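Local coordinates for protein discoidin-2 (Dictyostelium discoideum, PDB 2VM9) that binds galactose and N-acetylgalactosamine as a homotrimeric lectin and may take part in spore formation and assembly of the spore coat, at residues T78-K92 with E109-I123. Numbering follows the deposited sequence.
Sequences TQGRGDHDQWVTSYK and EIINANKDRNSIVTI. With PO4 (phosphate ion), chain G.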
ATOM      1  N   THR A  78       6.174   7.781 -25.407  1.00  4.67           N
ATOM      2  CA  THR A  78       5.843   6.712 -26.366  1.00  4.93           C
ATOM      3  C   THR A  78       6.869   6.668 -27.494  1.00  4.88           C
ATOM      4  O   THR A  78       7.552   7.650 -27.797  1.00  5.70           O
ATOM      5  CB  THR A  78       4.407   6.841 -26.965  1.00  6.02           C
ATOM      6  OG1 THR A  78       4.342   7.982 -27.830  1.00  6.32           O
ATOM      7  CG2 THR A  78       3.349   6.975 -25.832  1.00  6.95           C
ATOM      8  N   GLN A  79       6.919   5.511 -28.136  1.00  4.69           N
ATOM      9  CA  GLN A  79       7.871   5.220 -29.160  1.00  5.30           C
ATOM     10  C   GLN A  79       7.164   4.241 -30.091  1.00  4.53           C
ATOM     11  O   GLN A  79       6.217   3.536 -29.705  1.00  4.67           O
ATOM     12  CB  GLN A  79       9.067   4.594 -28.450  1.00  6.01           C
ATOM     13  CG  GLN A  79      10.295   4.366 -29.210  1.00  8.95           C
ATOM     14  CD  GLN A  79      11.362   3.811 -28.267  1.00  9.33           C
ATOM     15  OE1 GLN A  79      11.048   3.020 -27.365  1.00  8.40           O
ATOM     16  NE2 GLN A  79      12.613   4.209 -28.467  1.00 10.08           N
ATOM     17  N   GLY A  80       7.616   4.186 -31.330  1.00  5.13           N
ATOM     18  CA  GLY A  80       7.088   3.186 -32.226  1.00  3.92           C
ATOM     19  C   GLY A  80       7.739   1.819 -31.994  1.00  4.61           C
ATOM     20  O   GLY A  80       8.406   1.552 -30.967  1.00  5.06           O
ATOM     21  N   ARG A  81       7.508   0.956 -32.959  1.00  3.95           N
ATOM     22  CA  ARG A  81       8.013  -0.418 -32.917  1.00  4.01           C
ATOM     23  C   ARG A  81       9.457  -0.481 -33.381  1.00  5.14           C
ATOM     24  O   ARG A  81       9.802   0.085 -34.432  1.00  5.28           O
ATOM     25  CB  ARG A  81       7.127  -1.310 -33.803  1.00  4.22           C
ATOM     26  CG  ARG A  81       7.630  -2.730 -33.926  1.00  3.73           C
ATOM     27  CD  ARG A  81       6.587  -3.657 -34.576  1.00  3.67           C
ATOM     28  NE  ARG A  81       7.201  -4.962 -34.759  1.00  3.41           N
ATOM     29  CZ  ARG A  81       6.605  -6.024 -35.278  1.00  5.38           C
ATOM     30  NH1 ARG A  81       5.326  -5.953 -35.664  1.00  6.18           N
ATOM     31  NH2 ARG A  81       7.296  -7.167 -35.394  1.00  3.91           N
ATOM     32  N   GLY A  82      10.305  -1.198 -32.643  1.00  5.09           N
ATOM     33  CA  GLY A  82      11.743  -1.206 -32.990  1.00  5.73           C
ATOM     34  C   GLY A  82      12.131  -1.921 -34.284  1.00  6.71           C
ATOM     35  O   GLY A  82      13.069  -1.487 -34.968  1.00  7.00           O
ATOM     36  N   ASP A  83      11.405  -2.978 -34.652  1.00  6.92           N
ATOM     37  CA  ASP A  83      11.841  -3.912 -35.690  1.00  6.55           C
ATOM     38  C   ASP A  83      11.013  -3.879 -36.992  1.00  7.31           C
ATOM     39  O   ASP A  83      11.306  -4.630 -37.937  1.00  8.11           O
ATOM     40  CB  ASP A  83      11.869  -5.342 -35.134  1.00  7.14           C
ATOM     41  CG  ASP A  83      10.511  -5.817 -34.642  1.00  6.66           C
ATOM     42  OD1 ASP A  83       9.866  -5.108 -33.835  1.00  6.11           O
ATOM     43  OD2 ASP A  83      10.097  -6.899 -35.070  1.00  6.27           O
ATOM     44  N   HIS A  84       9.985  -3.033 -37.039  1.00  7.41           N
ATOM     45  CA  HIS A  84       9.175  -2.847 -38.275  1.00  7.76           C
ATOM     46  C   HIS A  84       8.576  -1.447 -38.282  1.00  6.87           C
ATOM     47  O   HIS A  84       8.499  -0.822 -37.240  1.00  5.83           O
ATOM     48  CB  HIS A  84       8.082  -3.896 -38.417  1.00  8.72           C
ATOM     49  CG  HIS A  84       8.608  -5.207 -38.887  1.00 12.63           C
ATOM     50  ND1 HIS A  84       9.281  -5.340 -40.089  1.00 18.19           N
ATOM     51  CD2 HIS A  84       8.641  -6.427 -38.299  1.00 16.71           C
ATOM     52  CE1 HIS A  84       9.670  -6.598 -40.231  1.00 21.06           C
ATOM     53  NE2 HIS A  84       9.303  -7.273 -39.155  1.00 18.50           N
ATOM     54  N   ASP A  85       8.161  -0.980 -39.456  1.00  6.33           N
ATOM     55  CA  ASP A  85       7.692   0.397 -39.619  1.00  6.31           C
ATOM     56  C   ASP A  85       6.240   0.535 -39.165  1.00  5.89           C
ATOM     57  O   ASP A  85       5.331   0.704 -39.983  1.00  4.59           O
ATOM     58  CB  ASP A  85       7.816   0.821 -41.091  1.00  7.59           C
ATOM     59  CG  ASP A  85       9.255   1.000 -41.533  1.00 10.14           C
ATOM     60  OD1 ASP A  85      10.179   1.086 -40.691  1.00  8.73           O
ATOM     61  OD2 ASP A  85       9.451   1.124 -42.745  1.00 10.55           O
ATOM     62  N   GLN A  86       6.036   0.451 -37.852  1.00  5.26           N
ATOM     63  CA  GLN A  86       4.699   0.589 -37.264  1.00  4.71           C
ATOM     64  C   GLN A  86       4.847   1.485 -36.071  1.00  5.06           C
ATOM     65  O   GLN A  86       5.820   1.348 -35.307  1.00  5.53           O
ATOM     66  CB  GLN A  86       4.179  -0.763 -36.777  1.00  4.65           C
ATOM     67  CG  GLN A  86       4.026  -1.769 -37.896  1.00  4.40           C
ATOM     68  CD  GLN A  86       3.860  -3.195 -37.396  1.00  5.86           C
ATOM     69  OE1 GLN A  86       3.873  -3.477 -36.183  1.00  6.27           O
ATOM     70  NE2 GLN A  86       3.699  -4.105 -38.344  1.00  6.79           N
ATOM     71  N   TRP A  87       3.905   2.408 -35.889  1.00  4.86           N
ATOM     72  CA  TRP A  87       3.959   3.315 -34.742  1.00  4.72           C
ATOM     73  C   TRP A  87       2.599   3.992 -34.556  1.00  4.23           C
ATOM     74  O   TRP A  87       1.834   4.156 -35.517  1.00  4.91           O
ATOM     75  CB  TRP A  87       5.087   4.383 -34.866  1.00  5.10           C
ATOM     76  CG  TRP A  87       5.143   5.136 -36.181  1.00  4.58           C
ATOM     77  CD1 TRP A  87       4.400   6.241 -36.540  1.00  5.39           C
ATOM     78  CD2 TRP A  87       6.020   4.862 -37.275  1.00  4.86           C
ATOM     79  NE1 TRP A  87       4.782   6.681 -37.801  1.00  4.98           N
ATOM     80  CE2 TRP A  87       5.763   5.841 -38.278  1.00  6.32           C
ATOM     81  CE3 TRP A  87       7.011   3.873 -37.510  1.00  5.25           C
ATOM     82  CZ2 TRP A  87       6.440   5.846 -39.517  1.00  5.59           C
ATOM     83  CZ3 TRP A  87       7.716   3.906 -38.730  1.00  5.16           C
ATOM     84  CH2 TRP A  87       7.417   4.894 -39.714  1.00  6.05           C
ATOM     85  N   VAL A  88       2.287   4.347 -33.315  1.00  3.99           N
ATOM     86  CA  VAL A  88       1.070   5.095 -33.052  1.00  4.10           C
ATOM     87  C   VAL A  88       1.328   6.569 -33.286  1.00  4.86           C
ATOM     88  O   VAL A  88       2.259   7.127 -32.722  1.00  4.85           O
ATOM     89  CB  VAL A  88       0.574   4.802 -31.625  1.00  4.48           C
ATOM     90  CG1 VAL A  88      -0.569   5.748 -31.231  1.00  4.55           C
ATOM     91  CG2 VAL A  88       0.162   3.312 -31.551  1.00  5.47           C
ATOM     92  N   THR A  89       0.489   7.205 -34.117  1.00  4.16           N
ATOM     93  CA  THR A  89       0.709   8.600 -34.485  1.00  5.44           C
ATOM     94  C   THR A  89      -0.078   9.578 -33.601  1.00  4.92           C
ATOM     95  O   THR A  89       0.249  10.770 -33.544  1.00  5.73           O
ATOM     96  CB  THR A  89       0.343   8.840 -35.967  1.00  5.03           C
ATOM     97  OG1 THR A  89      -0.983   8.325 -36.188  1.00  5.46           O
ATOM     98  CG2 THR A  89       1.339   8.156 -36.902  1.00  5.29           C
ATOM     99  N   SER A  90      -1.135   9.108 -32.932  1.00  5.40           N
ATOM    100  CA  SER A  90      -1.847   9.944 -31.964  1.00  5.43           C
ATOM    101  C   SER A  90      -2.603   9.048 -31.008  1.00  5.69           C
ATOM    102  O   SER A  90      -2.957   7.921 -31.367  1.00  5.38           O
ATOM    103  CB  SER A  90      -2.818  10.933 -32.646  1.00  6.02           C
ATOM    104  OG  SER A  90      -4.020  10.320 -33.133  1.00  7.32           O
ATOM    105  N   TYR A  91      -2.847   9.559 -29.810  1.00  5.78           N
ATOM    106  CA  TYR A  91      -3.621   8.789 -28.840  1.00  6.04           C
ATOM    107  C   TYR A  91      -4.332   9.700 -27.841  1.00  5.84           C
ATOM    108  O   TYR A  91      -4.031  10.905 -27.733  1.00  6.57           O
ATOM    109  CB  TYR A  91      -2.698   7.798 -28.098  1.00  5.69           C
ATOM    110  CG  TYR A  91      -1.572   8.460 -27.307  1.00  5.18           C
ATOM    111  CD1 TYR A  91      -1.782   8.893 -25.987  1.00  6.31           C
ATOM    112  CD2 TYR A  91      -0.294   8.614 -27.858  1.00  6.94           C
ATOM    113  CE1 TYR A  91      -0.749   9.505 -25.254  1.00  6.25           C
ATOM    114  CE2 TYR A  91       0.752   9.210 -27.116  1.00  5.62           C
ATOM    115  CZ  TYR A  91       0.501   9.647 -25.826  1.00  5.79           C
ATOM    116  OH  TYR A  91       1.513  10.206 -25.092  1.00  8.80           O
ATOM    117  N   LYS A  92      -5.284   9.101 -27.135  1.00  6.06           N
ATOM    118  CA  LYS A  92      -5.947   9.708 -25.980  1.00  7.20           C
ATOM    119  C   LYS A  92      -5.515   8.958 -24.719  1.00  7.22           C
ATOM    120  O   LYS A  92      -4.982   7.833 -24.782  1.00  6.63           O
ATOM    121  CB  LYS A  92      -7.473   9.612 -26.120  1.00  7.17           C
ATOM    122  CG  LYS A  92      -8.063  10.488 -27.255  1.00  9.19           C
ATOM    123  CD  LYS A  92      -9.567  10.233 -27.393  1.00 11.41           C
ATOM    124  CE  LYS A  92     -10.099  11.031 -28.577  1.00 17.94           C
ATOM    125  NZ  LYS A  92     -11.601  11.057 -28.605  1.00 20.63           N
ATOM    126  N   GLU A 109      -8.392  15.157 -25.067  1.00 13.92           N
ATOM    127  CA  GLU A 109      -7.362  15.715 -25.946  1.00 14.84           C
ATOM    128  C   GLU A 109      -6.710  14.611 -26.746  1.00 13.14           C
ATOM    129  O   GLU A 109      -6.299  13.591 -26.188  1.00 12.52           O
ATOM    130  CB  GLU A 109      -6.275  16.455 -25.150  1.00 14.03           C
ATOM    131  CG  GLU A 109      -5.123  16.982 -26.042  1.00 16.79           C
ATOM    132  CD  GLU A 109      -3.914  17.511 -25.274  1.00 17.87           C
ATOM    133  OE1 GLU A 109      -3.912  17.495 -24.018  1.00 20.15           O
ATOM    134  OE2 GLU A 109      -2.940  17.942 -25.949  1.00 21.06           O
ATOM    135  N   ILE A 110      -6.608  14.811 -28.060  1.00 12.44           N
ATOM    136  CA  ILE A 110      -5.853  13.861 -28.879  1.00 12.78           C
ATOM    137  C   ILE A 110      -4.396  14.320 -28.852  1.00 12.41           C
ATOM    138  O   ILE A 110      -4.082  15.425 -29.303  1.00 13.43           O
ATOM    139  CB  ILE A 110      -6.436  13.748 -30.312  1.00 12.92           C
ATOM    140  CG1 ILE A 110      -7.854  13.177 -30.232  1.00 13.69           C
ATOM    141  CG2 ILE A 110      -5.510  12.862 -31.221  1.00 12.82           C
ATOM    142  CD1 ILE A 110      -8.587  13.036 -31.547  1.00 15.52           C
ATOM    143  N   ILE A 111      -3.521  13.478 -28.319  1.00 10.32           N
ATOM    144  CA  ILE A 111      -2.101  13.793 -28.170  1.00  9.49           C
ATOM    145  C   ILE A 111      -1.348  13.361 -29.410  1.00  9.23           C
ATOM    146  O   ILE A 111      -1.499  12.228 -29.877  1.00  7.99           O
ATOM    147  CB  ILE A 111      -1.533  13.081 -26.931  1.00  9.53           C
ATOM    148  CG1 ILE A 111      -2.244  13.640 -25.684  1.00 11.51           C
ATOM    149  CG2 ILE A 111       0.001  13.156 -26.890  1.00  9.90           C
ATOM    150  CD1 ILE A 111      -2.105  12.786 -24.458  1.00 14.59           C
ATOM    151  N   ASN A 112      -0.573  14.277 -29.974  1.00  8.93           N
ATOM    152  CA  ASN A 112       0.213  13.928 -31.152  1.00  9.38           C
ATOM    153  C   ASN A 112       1.402  13.085 -30.727  1.00  8.19           C
ATOM    154  O   ASN A 112       2.111  13.441 -29.781  1.00  9.14           O
ATOM    155  CB  ASN A 112       0.676  15.189 -31.870  1.00 10.52           C
ATOM    156  CG  ASN A 112      -0.478  15.959 -32.471  1.00 15.96           C
ATOM    157  OD1 ASN A 112      -1.374  15.377 -33.087  1.00 20.31           O
ATOM    158  ND2 ASN A 112      -0.477  17.281 -32.279  1.00 21.35           N
ATOM    159  N   ALA A 113       1.604  11.960 -31.399  1.00  6.52           N
ATOM    160  CA  ALA A 113       2.599  11.025 -30.925  1.00  6.16           C
ATOM    161  C   ALA A 113       3.705  10.782 -31.941  1.00  6.29           C
ATOM    162  O   ALA A 113       4.360  11.738 -32.388  1.00  7.23           O
ATOM    163  CB  ALA A 113       1.919   9.698 -30.444  1.00  7.22           C
ATOM    164  N   ASN A 114       3.920   9.522 -32.316  1.00  5.13           N
ATOM    165  CA  ASN A 114       5.142   9.164 -33.028  1.00  5.01           C
ATOM    166  C   ASN A 114       5.072   9.268 -34.549  1.00  5.44           C
ATOM    167  O   ASN A 114       3.979   9.293 -35.128  1.00  5.84           O
ATOM    168  CB  ASN A 114       5.592   7.778 -32.587  1.00  4.65           C
ATOM    169  CG  ASN A 114       5.849   7.727 -31.108  1.00  6.06           C
ATOM    170  OD1 ASN A 114       5.000   7.268 -30.331  1.00  5.30           O
ATOM    171  ND2 ASN A 114       7.007   8.278 -30.686  1.00  4.04           N
ATOM    172  N   LYS A 115       6.244   9.359 -35.179  1.00  5.14           N
ATOM    173  CA  LYS A 115       6.330   9.460 -36.632  1.00  5.64           C
ATOM    174  C   LYS A 115       7.442   8.563 -37.189  1.00  5.20           C
ATOM    175  O   LYS A 115       7.826   8.661 -38.363  1.00  4.76           O
ATOM    176  CB  LYS A 115       6.550  10.926 -37.038  1.00  6.24           C
ATOM    177  CG  LYS A 115       5.348  11.818 -36.808  1.00  7.54           C
ATOM    178  CD  LYS A 115       5.609  13.202 -37.361  1.00 11.98           C
ATOM    179  CE  LYS A 115       4.431  14.106 -37.035  1.00 15.23           C
ATOM    180  NZ  LYS A 115       4.892  15.553 -37.001  1.00 23.04           N
ATOM    181  N   ASP A 116       7.968   7.674 -36.349  1.00  4.60           N
ATOM    182  CA  ASP A 116       9.030   6.742 -36.788  1.00  5.70           C
ATOM    183  C   ASP A 116       9.145   5.617 -35.759  1.00  5.16           C
ATOM    184  O   ASP A 116       8.342   5.563 -34.825  1.00  5.34           O
ATOM    185  CB  ASP A 116      10.380   7.495 -36.959  1.00  5.71           C
ATOM    186  CG  ASP A 116      10.945   8.073 -35.632  1.00  6.92           C
ATOM    187  OD1 ASP A 116      10.429   7.770 -34.532  1.00  5.62           O
ATOM    188  OD2 ASP A 116      11.957   8.816 -35.696  1.00  9.39           O
ATOM    189  N   ARG A 117      10.141   4.741 -35.930  1.00  5.98           N
ATOM    190  CA  ARG A 117      10.270   3.574 -35.049  1.00  5.50           C
ATOM    191  C   ARG A 117      10.767   3.912 -33.656  1.00  6.59           C
ATOM    192  O   ARG A 117      10.279   3.333 -32.678  1.00  5.47           O
ATOM    193  CB  ARG A 117      11.230   2.567 -35.655  1.00  5.56           C
ATOM    194  CG  ARG A 117      10.695   1.838 -36.892  1.00  5.74           C
ATOM    195  CD  ARG A 117      11.572   0.625 -37.115  1.00  7.14           C
ATOM    196  NE  ARG A 117      11.425   0.032 -38.451  1.00  7.96           N
ATOM    197  CZ  ARG A 117      12.176  -0.988 -38.867  1.00  7.22           C
ATOM    198  NH1 ARG A 117      13.100  -1.521 -38.060  1.00  8.60           N
ATOM    199  NH2 ARG A 117      12.036  -1.466 -40.099  1.00  9.72           N
ATOM    200  N   ASN A 118      11.773   4.799 -33.570  1.00  6.37           N
ATOM    201  CA  ASN A 118      12.592   4.876 -32.346  1.00  7.33           C
ATOM    202  C   ASN A 118      12.603   6.180 -31.597  1.00  7.28           C
ATOM    203  O   ASN A 118      13.105   6.230 -30.462  1.00  7.03           O
ATOM    204  CB  ASN A 118      14.053   4.469 -32.654  1.00  7.16           C
ATOM    205  CG  ASN A 118      14.159   3.036 -33.062  1.00  8.57           C
ATOM    206  OD1 ASN A 118      13.604   2.156 -32.424  1.00 10.65           O
ATOM    207  ND2 ASN A 118      14.880   2.783 -34.135  1.00 11.15           N
ATOM    208  N   SER A 119      12.127   7.264 -32.214  1.00  6.51           N
ATOM    209  CA  SER A 119      12.242   8.549 -31.535  1.00  6.32           C
ATOM    210  C   SER A 119      11.177   8.619 -30.451  1.00  6.89           C
ATOM    211  O   SER A 119      10.039   8.197 -30.638  1.00  7.01           O
ATOM    212  CB  SER A 119      12.081   9.735 -32.488  1.00  5.68           C
ATOM    213  OG  SER A 119      13.042   9.666 -33.538  1.00  7.33           O
ATOM    214  N   ILE A 120      11.588   9.111 -29.297  1.00  6.73           N
ATOM    215  CA  ILE A 120      10.705   9.165 -28.141  1.00  7.69           C
ATOM    216  C   ILE A 120       9.911  10.462 -28.144  1.00  8.01           C
ATOM    217  O   ILE A 120      10.465  11.553 -28.362  1.00  9.14           O
ATOM    218  CB  ILE A 120      11.526   9.000 -26.853  1.00  7.51           C
ATOM    219  CG1 ILE A 120      12.169   7.596 -26.867  1.00  8.89           C
ATOM    220  CG2 ILE A 120      10.620   9.264 -25.591  1.00  7.46           C
ATOM    221  CD1 ILE A 120      13.242   7.377 -25.788  1.00 10.46           C
ATOM    222  N   VAL A 121       8.615  10.355 -27.898  1.00  7.08           N
ATOM    223  CA  VAL A 121       7.766  11.545 -27.729  1.00  7.35           C
ATOM    224  C   VAL A 121       7.229  11.549 -26.313  1.00  7.28           C
ATOM    225  O   VAL A 121       6.608  10.591 -25.882  1.00  6.75           O
ATOM    226  CB  VAL A 121       6.605  11.593 -28.762  1.00  6.48           C
ATOM    227  CG1 VAL A 121       5.627  12.801 -28.449  1.00  7.39           C
ATOM    228  CG2 VAL A 121       7.188  11.656 -30.183  1.00  7.04           C
ATOM    229  N   THR A 122       7.494  12.638 -25.591  1.00  8.12           N
ATOM    230  CA  THR A 122       7.154  12.722 -24.162  1.00  8.39           C
ATOM    231  C   THR A 122       6.203  13.874 -23.934  1.00 10.05           C
ATOM    232  O   THR A 122       6.403  14.993 -24.473  1.00 10.50           O
ATOM    233  CB  THR A 122       8.428  12.917 -23.305  1.00  7.38           C
ATOM    234  OG1 THR A 122       9.344  11.844 -23.571  1.00  9.12           O
ATOM    235  CG2 THR A 122       8.073  12.972 -21.797  1.00  9.37           C
ATOM    236  N   ILE A 123       5.156  13.582 -23.181  1.00  9.74           N
ATOM    237  CA  ILE A 123       4.163  14.530 -22.748  1.00 11.74           C
ATOM    238  C   ILE A 123       4.291  14.659 -21.241  1.00 11.49           C
ATOM    239  O   ILE A 123       4.331  13.653 -20.523  1.00 10.51           O
ATOM    240  CB  ILE A 123       2.764  14.016 -23.086  1.00 11.90           C
ATOM    241  CG1 ILE A 123       2.702  13.636 -24.578  1.00 15.08           C
ATOM    242  CG2 ILE A 123       1.662  14.990 -22.641  1.00 12.64           C
ATOM    243  CD1 ILE A 123       3.091  14.728 -25.508  1.00 15.52           C
TER
HETATM  244  P   PO4 G 507       5.647  -9.729 -37.332  0.60 11.32           P
HETATM  245  O1  PO4 G 507       5.123  -9.302 -38.694  0.60 17.08           O
HETATM  246  O2  PO4 G 507       5.226  -8.810 -36.327  0.60  6.91           O
HETATM  247  O3  PO4 G 507       7.158  -9.775 -37.429  0.60 18.20           O
HETATM  248  O4  PO4 G 507       5.197 -11.145 -37.070  0.60 18.75           O
HETATM  249  O   HOH W   1       3.866  10.361 -26.493  1.00  7.04           O
HETATM  250  O   HOH W   2       4.007   4.681 -31.178  1.00  6.40           O
HETATM  251  O   HOH W   3       9.006   6.372 -32.244  1.00  6.03           O
HETATM  252  O   HOH W   4      15.202   0.052 -34.962  1.00 14.68           O
HETATM  253  O   HOH W   5       2.228  11.626 -35.448  1.00 11.80           O
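Two antiparallel pairings join the segments: Y91 and I111 form a hydrogen-bonded pair, with I111 N 2.7 Å from Y91 O, and T78 and V121 form another, while both chains loop out between them. N114 ties the loop that follows strand 102-112 to T78 through both ends of its amide. Its OD1 accepts from T78 OG1 at 2.7 Å, and its ND2 donates a hydrogen bond to T78 O from above the carbonyl plane, while V121 N reaches the same oxygen nearly in line with C=O; the amide's donor and acceptor thus suit a buried place beside a strand end. The ring of Y91 lies against aliphatic carbon: I111 CG2 comes over one face, A113 CB meets the edge at CE2, 3.6 Å away, and the hydroxyl suits tyrosine to this place by reaching a water shared with T78 OG1 and V121 O. These two strand pairings belong to different sheets of the F5/8 type C beta-sandwich, 87-96 with 102-112 in one and 70-79 with 121-131 in the other, so the contact spans both layers. W87 lies flat on the backbone of K115 and D116, with D116 CA 3.4 Å from the centroid of its six-membered ring. CG of W87 sits between backbone N and carbonyl carbon (chi1 49°), which swings the broad indole over that chain. R117, extended from CG to NE, is long enough to enter the loop holding R81, G82 and D83, a predicted cell attachment motif. The D83-H84 peptide covers one face of the R117 guanidinium, whose several donors serve its edge: R117 NE meets D85 OD1 in a 2.8 Å salt bridge and R117 NH1 donates to G82 O at 3.1 Å. R81 grips D83 side-on, NE to OD1 and NH2 to OD2; its NH1 and NH2 also bind O2 of a phosphate probably from the crystallisation liquor.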